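PDB 6U1R: SxtG from Microseira wollei, which is an amidinotransferase of saxitoxin biosynthesis, probably working through an amidino-cysteine intermediate as in glycine amidinotransferases. Local coordinates for residues 300-304 / 317-321. Numbering follows the deposited sequence.
Sequences VAPYP and EWAGL
A proline and two aromatic rings can do much of the work of joining two irregular pieces of a chain, as 300-304 and 317-321 illustrate. The first leaves strand 297-300 in an extended course that ends at Pro304 (phi/psi -74/-26); the second turns tightly into a 3-10 segment, 319-321. Both belong to the one loop running to strand 324-325, which folds back on itself with antiparallel register: CA atoms come nearest at Pro304-Glu317 (7.1 Å) and Ala301-Leu321 (7.5 Å). Glu317 (chi1 p) lays its aliphatic part against the proline ring: Glu317 CG lies 4.0 Å and Glu317 O 3.5 Å from Pro304 CG. Trp318 (m, chi2 106°) is the centrepiece: Pro304 CD sits over one face of its six-membered ring, 4.1 Å from the centroid, in a CH-pi contact. The edge of Trp318 meets the face of Tyr303 (m), centroids 5.3 Å apart, planes at 66°; Phe283 also meets Trp318 edge-to-face, and Glu282 hydrogen-bonds Tyr303 OH. Pro302 O approaches Trp318 CZ3 at 3.4 Å near the indole plane. Trp318 O accepts the turn's hydrogen bond from Leu321 N (3.2 Å), and Leu321 (m, chi2 p) brings CD1 to 3.7 Å from Ala301 CB. Ala301 and Leu321 both touch Met340 of helix 338-346 and Leu278 of strand 276-279.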
# COMPACT_ATOMS: atom_id res chain seq x y z
N VAL A 300 -34.07 14.23 -3.93
CA VAL A 300 -34.46 12.83 -3.75
C VAL A 300 -34.70 12.21 -5.12
O VAL A 300 -35.52 12.69 -5.91
CB VAL A 300 -35.71 12.71 -2.86
CG1 VAL A 300 -36.09 11.23 -2.66
CG2 VAL A 300 -35.49 13.38 -1.50
N ALA A 301 -33.96 11.13 -5.41
CA ALA A 301 -34.04 10.51 -6.72
C ALA A 301 -35.46 10.02 -7.00
O ALA A 301 -36.12 9.50 -6.09
CB ALA A 301 -33.07 9.33 -6.82
N PRO A 302 -35.94 10.14 -8.23
CA PRO A 302 -37.20 9.50 -8.60
C PRO A 302 -37.04 7.99 -8.67
O PRO A 302 -35.93 7.47 -8.79
CB PRO A 302 -37.51 10.10 -9.98
CG PRO A 302 -36.15 10.32 -10.57
CD PRO A 302 -35.29 10.76 -9.40
N TYR A 303 -38.18 7.29 -8.57
CA TYR A 303 -38.22 5.84 -8.75
C TYR A 303 -38.16 5.49 -10.23
O TYR A 303 -38.85 6.11 -11.04
CB TYR A 303 -39.48 5.27 -8.10
CG TYR A 303 -39.42 5.29 -6.58
CD1 TYR A 303 -39.67 6.44 -5.86
CD2 TYR A 303 -39.07 4.15 -5.88
CE1 TYR A 303 -39.58 6.45 -4.47
CE2 TYR A 303 -38.99 4.15 -4.50
CZ TYR A 303 -39.25 5.30 -3.81
OH TYR A 303 -39.15 5.28 -2.44
N PRO A 304 -37.33 4.52 -10.63
CA PRO A 304 -37.11 4.27 -12.06
C PRO A 304 -38.27 3.58 -12.76
O PRO A 304 -38.42 3.75 -13.98
CB PRO A 304 -35.86 3.37 -12.07
CG PRO A 304 -35.93 2.67 -10.75
CD PRO A 304 -36.43 3.69 -9.79
N GLU A 317 -31.87 -1.81 -9.33
CA GLU A 317 -32.67 -0.86 -10.08
C GLU A 317 -32.21 0.57 -9.83
O GLU A 317 -32.61 1.47 -10.57
CB GLU A 317 -34.15 -1.05 -9.73
CG GLU A 317 -34.63 -0.34 -8.50
CD GLU A 317 -35.90 -0.96 -7.96
OE1 GLU A 317 -35.79 -1.96 -7.21
OE2 GLU A 317 -37.01 -0.46 -8.28
N TRP A 318 -31.36 0.80 -8.83
CA TRP A 318 -30.92 2.15 -8.52
C TRP A 318 -29.67 2.54 -9.29
O TRP A 318 -29.04 3.55 -8.97
CB TRP A 318 -30.72 2.31 -7.01
CG TRP A 318 -32.06 2.21 -6.34
CD1 TRP A 318 -32.54 1.17 -5.61
CD2 TRP A 318 -33.13 3.18 -6.40
NE1 TRP A 318 -33.82 1.43 -5.19
CE2 TRP A 318 -34.21 2.65 -5.68
CE3 TRP A 318 -33.27 4.44 -7.00
CZ2 TRP A 318 -35.41 3.34 -5.52
CZ3 TRP A 318 -34.47 5.13 -6.85
CH2 TRP A 318 -35.52 4.57 -6.12
N ALA A 319 -29.32 1.78 -10.33
CA ALA A 319 -28.15 2.12 -11.14
C ALA A 319 -28.24 3.51 -11.76
O ALA A 319 -27.21 4.06 -12.16
CB ALA A 319 -27.97 1.08 -12.25
N GLY A 320 -29.44 4.09 -11.86
CA GLY A 320 -29.61 5.39 -12.49
C GLY A 320 -28.91 6.52 -11.76
O GLY A 320 -28.64 7.56 -12.38
N LEU A 321 -28.65 6.37 -10.45
CA LEU A 321 -27.94 7.38 -9.68
C LEU A 321 -26.44 7.44 -9.98
O LEU A 321 -25.79 8.41 -9.57
CB LEU A 321 -28.14 7.15 -8.17
CG LEU A 321 -29.43 7.69 -7.55
CD1 LEU A 321 -30.59 6.75 -7.79
CD2 LEU A 321 -29.23 7.92 -6.06